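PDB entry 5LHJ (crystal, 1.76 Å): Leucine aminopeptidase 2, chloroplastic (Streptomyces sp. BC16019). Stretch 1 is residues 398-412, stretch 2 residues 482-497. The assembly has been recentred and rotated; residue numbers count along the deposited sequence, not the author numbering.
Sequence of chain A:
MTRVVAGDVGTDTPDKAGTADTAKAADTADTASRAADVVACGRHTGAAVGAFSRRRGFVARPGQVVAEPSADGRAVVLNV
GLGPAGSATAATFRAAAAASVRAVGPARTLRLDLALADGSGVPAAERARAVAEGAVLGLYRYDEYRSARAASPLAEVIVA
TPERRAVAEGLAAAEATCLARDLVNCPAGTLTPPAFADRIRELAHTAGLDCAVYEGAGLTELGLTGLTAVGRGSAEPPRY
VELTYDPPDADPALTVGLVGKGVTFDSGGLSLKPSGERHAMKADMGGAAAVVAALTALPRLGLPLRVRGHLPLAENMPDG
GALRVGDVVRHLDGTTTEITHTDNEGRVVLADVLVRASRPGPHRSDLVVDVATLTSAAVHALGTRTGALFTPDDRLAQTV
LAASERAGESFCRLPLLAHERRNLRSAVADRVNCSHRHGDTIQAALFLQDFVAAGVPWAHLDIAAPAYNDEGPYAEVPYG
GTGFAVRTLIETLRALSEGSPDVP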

# COMPACT_ATOMS: atom_id res chain seq x y z
N GLN A 398 -34.33 2.32 -24.38
CA GLN A 398 -35.36 3.26 -23.96
C GLN A 398 -36.42 2.59 -23.09
O GLN A 398 -36.87 3.19 -22.12
CB GLN A 398 -36.01 4.01 -25.13
CG GLN A 398 -36.87 5.22 -24.68
CD GLN A 398 -36.22 6.09 -23.58
OE1 GLN A 398 -35.13 6.66 -23.76
NE2 GLN A 398 -36.89 6.19 -22.43
N THR A 399 -36.77 1.35 -23.42
CA THR A 399 -37.76 0.60 -22.63
C THR A 399 -37.27 0.41 -21.19
O THR A 399 -38.02 0.67 -20.24
CB THR A 399 -38.07 -0.76 -23.28
OG1 THR A 399 -38.66 -0.55 -24.58
CG2 THR A 399 -39.02 -1.60 -22.43
N VAL A 400 -36.02 -0.04 -21.05
CA VAL A 400 -35.45 -0.27 -19.71
C VAL A 400 -35.32 1.05 -18.93
O VAL A 400 -35.68 1.13 -17.75
CB VAL A 400 -34.10 -1.01 -19.77
CG1 VAL A 400 -33.46 -1.12 -18.38
CG2 VAL A 400 -34.30 -2.41 -20.34
N LEU A 401 -34.82 2.10 -19.59
CA LEU A 401 -34.64 3.38 -18.91
C LEU A 401 -35.97 3.98 -18.45
O LEU A 401 -36.07 4.45 -17.32
CB LEU A 401 -33.85 4.36 -19.78
CG LEU A 401 -32.38 4.00 -20.00
CD1 LEU A 401 -31.77 4.88 -21.08
CD2 LEU A 401 -31.58 4.07 -18.72
N ALA A 402 -36.99 3.95 -19.30
CA ALA A 402 -38.32 4.46 -18.90
C ALA A 402 -38.90 3.63 -17.75
O ALA A 402 -39.50 4.19 -16.82
CB ALA A 402 -39.26 4.47 -20.10
N ALA A 403 -38.70 2.31 -17.80
CA ALA A 403 -39.13 1.44 -16.71
C ALA A 403 -38.46 1.80 -15.39
O ALA A 403 -39.13 1.86 -14.35
CB ALA A 403 -38.87 -0.02 -17.05
N SER A 404 -37.15 2.06 -15.42
CA SER A 404 -36.43 2.47 -14.22
C SER A 404 -36.96 3.81 -13.68
O SER A 404 -37.05 4.00 -12.46
CB SER A 404 -34.91 2.52 -14.45
OG SER A 404 -34.54 3.67 -15.19
N GLU A 405 -37.31 4.73 -14.57
CA GLU A 405 -37.89 6.02 -14.16
C GLU A 405 -39.24 5.84 -13.45
O GLU A 405 -39.47 6.43 -12.39
CB GLU A 405 -38.03 6.96 -15.34
CG GLU A 405 -36.68 7.44 -15.87
CD GLU A 405 -36.72 7.97 -17.30
OE1 GLU A 405 -37.82 8.11 -17.88
OE2 GLU A 405 -35.63 8.24 -17.84
N ARG A 406 -40.10 5.00 -13.99
CA ARG A 406 -41.36 4.65 -13.32
C ARG A 406 -41.15 4.03 -11.94
O ARG A 406 -41.88 4.33 -10.99
CB ARG A 406 -42.22 3.73 -14.20
CG ARG A 406 -42.73 4.40 -15.47
CD ARG A 406 -43.83 3.62 -16.16
NE ARG A 406 -43.41 2.28 -16.60
CZ ARG A 406 -42.71 2.01 -17.71
NH1 ARG A 406 -42.28 2.97 -18.52
NH2 ARG A 406 -42.41 0.74 -17.99
N ALA A 407 -40.13 3.18 -11.83
CA ALA A 407 -39.81 2.48 -10.59
C ALA A 407 -39.04 3.32 -9.58
O ALA A 407 -38.93 2.92 -8.43
CB ALA A 407 -39.03 1.21 -10.91
N GLY A 408 -38.49 4.46 -9.99
CA GLY A 408 -37.66 5.28 -9.11
C GLY A 408 -36.26 4.70 -8.86
O GLY A 408 -35.69 4.91 -7.79
N GLU A 409 -35.72 3.98 -9.84
CA GLU A 409 -34.37 3.40 -9.74
C GLU A 409 -33.48 4.07 -10.79
O GLU A 409 -33.90 4.29 -11.93
CB GLU A 409 -34.41 1.89 -9.92
CG GLU A 409 -35.29 1.22 -8.88
CD GLU A 409 -35.13 -0.30 -8.80
OE1 GLU A 409 -35.41 -1.00 -9.80
OE2 GLU A 409 -34.77 -0.79 -7.70
N SER A 410 -32.26 4.39 -10.40
CA SER A 410 -31.34 5.15 -11.26
C SER A 410 -30.42 4.23 -12.07
O SER A 410 -29.67 3.42 -11.50
CB SER A 410 -30.52 6.10 -10.39
OG SER A 410 -29.59 6.81 -11.18
N PHE A 411 -30.49 4.36 -13.40
CA PHE A 411 -29.59 3.70 -14.34
C PHE A 411 -28.98 4.69 -15.31
O PHE A 411 -29.60 5.69 -15.65
CB PHE A 411 -30.34 2.64 -15.15
CG PHE A 411 -30.51 1.34 -14.45
CD1 PHE A 411 -31.62 1.11 -13.66
CD2 PHE A 411 -29.55 0.34 -14.59
CE1 PHE A 411 -31.78 -0.11 -13.01
CE2 PHE A 411 -29.71 -0.88 -13.94
CZ PHE A 411 -30.82 -1.10 -13.15
N CYS A 412 -27.76 4.39 -15.75
CA CYS A 412 -27.07 5.13 -16.79
C CYS A 412 -26.69 4.14 -17.88
O CYS A 412 -26.05 3.14 -17.59
CB CYS A 412 -25.80 5.76 -16.23
SG CYS A 412 -24.87 6.67 -17.48
N THR A 482 -30.74 -4.06 -0.80
CA THR A 482 -31.74 -3.09 -1.23
C THR A 482 -32.85 -3.67 -2.12
O THR A 482 -33.93 -3.07 -2.22
CB THR A 482 -31.08 -1.97 -2.05
OG1 THR A 482 -30.47 -2.53 -3.21
CG2 THR A 482 -30.04 -1.24 -1.23
N GLY A 483 -32.60 -4.82 -2.75
CA GLY A 483 -33.51 -5.34 -3.76
C GLY A 483 -33.52 -4.53 -5.05
O GLY A 483 -34.48 -4.57 -5.82
N PHE A 484 -32.45 -3.77 -5.28
CA PHE A 484 -32.31 -2.95 -6.48
C PHE A 484 -32.51 -3.78 -7.74
O PHE A 484 -32.03 -4.91 -7.82
CB PHE A 484 -30.94 -2.28 -6.52
CG PHE A 484 -30.79 -1.25 -7.61
CD1 PHE A 484 -31.21 0.05 -7.40
CD2 PHE A 484 -30.21 -1.58 -8.83
CE1 PHE A 484 -31.05 1.01 -8.39
CE2 PHE A 484 -30.06 -0.63 -9.83
CZ PHE A 484 -30.49 0.67 -9.60
N ALA A 485 -33.25 -3.20 -8.68
CA ALA A 485 -33.58 -3.72 -10.02
C ALA A 485 -34.83 -4.59 -10.09
O ALA A 485 -35.34 -4.84 -11.18
CB ALA A 485 -32.39 -4.42 -10.68
N VAL A 486 -35.36 -5.04 -8.94
CA VAL A 486 -36.61 -5.81 -8.95
C VAL A 486 -37.73 -5.01 -9.62
O VAL A 486 -38.39 -5.49 -10.55
CB VAL A 486 -37.05 -6.25 -7.53
CG1 VAL A 486 -38.44 -6.87 -7.55
CG2 VAL A 486 -36.05 -7.25 -6.95
N ARG A 487 -37.93 -3.78 -9.17
CA ARG A 487 -39.02 -2.98 -9.70
C ARG A 487 -38.77 -2.50 -11.14
O ARG A 487 -39.71 -2.44 -11.94
CB ARG A 487 -39.37 -1.86 -8.74
CG ARG A 487 -40.16 -2.42 -7.56
CD ARG A 487 -40.43 -1.38 -6.49
NE ARG A 487 -39.16 -1.13 -5.83
CZ ARG A 487 -38.57 0.04 -5.66
NH1 ARG A 487 -39.13 1.19 -6.01
NH2 ARG A 487 -37.38 0.04 -5.06
N THR A 488 -37.52 -2.22 -11.49
CA THR A 488 -37.17 -1.96 -12.90
C THR A 488 -37.51 -3.16 -13.80
O THR A 488 -38.10 -3.00 -14.86
CB THR A 488 -35.69 -1.55 -13.07
OG1 THR A 488 -35.47 -0.31 -12.39
CG2 THR A 488 -35.33 -1.37 -14.54
N LEU A 489 -37.15 -4.37 -13.36
CA LEU A 489 -37.46 -5.57 -14.13
C LEU A 489 -38.96 -5.75 -14.31
O LEU A 489 -39.43 -6.03 -15.41
CB LEU A 489 -36.88 -6.83 -13.47
CG LEU A 489 -35.37 -7.05 -13.57
CD1 LEU A 489 -35.04 -8.29 -12.75
CD2 LEU A 489 -34.86 -7.19 -15.00
N ILE A 490 -39.72 -5.58 -13.23
CA ILE A 490 -41.18 -5.71 -13.31
C ILE A 490 -41.76 -4.68 -14.29
O ILE A 490 -42.57 -5.05 -15.14
CB ILE A 490 -41.85 -5.59 -11.93
CG1 ILE A 490 -41.47 -6.79 -11.05
CG2 ILE A 490 -43.38 -5.51 -12.07
CD1 ILE A 490 -41.87 -6.63 -9.60
N GLU A 491 -41.35 -3.42 -14.19
CA GLU A 491 -41.84 -2.41 -15.13
C GLU A 491 -41.41 -2.66 -16.59
O GLU A 491 -42.18 -2.40 -17.53
CB GLU A 491 -41.44 -1.01 -14.67
CG GLU A 491 -42.27 -0.51 -13.50
CD GLU A 491 -43.73 -0.19 -13.86
OE1 GLU A 491 -44.06 -0.01 -15.04
OE2 GLU A 491 -44.55 -0.10 -12.92
N THR A 492 -40.20 -3.20 -16.78
CA THR A 492 -39.74 -3.60 -18.11
C THR A 492 -40.61 -4.70 -18.70
O THR A 492 -41.07 -4.62 -19.84
CB THR A 492 -38.27 -4.04 -18.08
OG1 THR A 492 -37.47 -2.94 -17.61
CG2 THR A 492 -37.78 -4.46 -19.44
N LEU A 493 -40.88 -5.72 -17.89
CA LEU A 493 -41.70 -6.84 -18.35
C LEU A 493 -43.14 -6.38 -18.66
O LEU A 493 -43.74 -6.87 -19.63
CB LEU A 493 -41.69 -7.96 -17.31
CG LEU A 493 -40.32 -8.63 -17.12
CD1 LEU A 493 -40.31 -9.46 -15.85
CD2 LEU A 493 -39.91 -9.47 -18.31
N ARG A 494 -43.67 -5.45 -17.85
CA ARG A 494 -45.01 -4.87 -18.10
C ARG A 494 -45.05 -4.18 -19.46
O ARG A 494 -45.96 -4.43 -20.27
CB ARG A 494 -45.42 -3.88 -17.00
CG ARG A 494 -45.80 -4.54 -15.67
CD ARG A 494 -45.96 -3.53 -14.53
NE ARG A 494 -47.17 -2.73 -14.68
CZ ARG A 494 -48.40 -3.08 -14.27
NH1 ARG A 494 -48.63 -4.23 -13.62
NH2 ARG A 494 -49.41 -2.24 -14.49
N ALA A 495 -44.07 -3.33 -19.73
CA ALA A 495 -43.97 -2.62 -21.01
C ALA A 495 -43.82 -3.58 -22.20
O ALA A 495 -44.49 -3.40 -23.22
CB ALA A 495 -42.85 -1.60 -20.99
N LEU A 496 -42.97 -4.59 -22.06
CA LEU A 496 -42.77 -5.58 -23.13
C LEU A 496 -44.05 -6.38 -23.41
O LEU A 496 -44.33 -6.70 -24.57
CB LEU A 496 -41.63 -6.54 -22.80
CG LEU A 496 -40.22 -5.93 -22.81
CD1 LEU A 496 -39.23 -6.89 -22.19
CD2 LEU A 496 -39.78 -5.55 -24.22
N SER A 497 -44.80 -6.69 -22.36
CA SER A 497 -46.05 -7.46 -22.50
C SER A 497 -47.14 -6.67 -23.23
O SER A 497 -47.99 -7.27 -23.89
CB SER A 497 -46.57 -7.92 -21.13
OG SER A 497 -47.19 -6.86 -20.42
O HOH W 1 -43.60 1.78 -11.00
O HOH W 2 -36.50 -2.67 -6.80

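Helix 398-407 and helix 486-497 pack at 124° between their N-to-C directions, with axes approaching to 7.9 Å; the contact buries 781 Å², both sides summed. The backbones come nearest where stretch 1 carries small residues: CA of Ser404 lies 4.7 Å from CA of Thr488, and CA of Ala403 5.0 Å from CA of Glu491.

Stretch 2 enters through a type II turn, Gly483 to Val486. Here the Phe484 ring carries Glu409 CD over one face and Ser410 O at its edge, 3.4 Å from Phe484 CZ. Phe411 CZ meets Phe484 CE2 at 3.4 Å, but the rings are oblique, with planes at 36° and centroids 5.2 Å apart.

At the start of the second helix, N-H groups lack the acceptors a preceding helical turn would give; the Glu409 carboxylate serves two N-H groups around this end, those of Ala485 and Thr488. Ala485 N, at the N-cap position, donates to Glu409 OE2 (3.0 Å, 164°); Thr488 N donates to Glu409 OE1 (3.0 Å, 147°), as does Thr488 OG1 (2.7 Å). Water 2 extends the network, donating to Glu409 OE2 and Gly483 O and accepting from Arg487 N. The Arg487 guanidinium adds a long salt bridge, NH2 to Glu409 OE2 at 3.8 Å; the oxygen lies well out of its plane, so the attraction is one of charge alone.

Further along, Glu491 OE1 receives Arg406 NE at 2.8 Å and 175°, a nearly linear hydrogen bond within a salt bridge. Glu491 CB also touches Ala403 CB at 3.6 Å. Thr492 OG1 donates to Thr488 O (2.8 Å) within its own helix, yet lies 3.3 Å from Ala403 CB, so the methyl packs against a hydroxyl already satisfied as a donor. The contact ends in apolar packing: Thr399 CG2 reaches Ala495 CB at 4.1 Å and Leu496 CD2 at 4.4 Å.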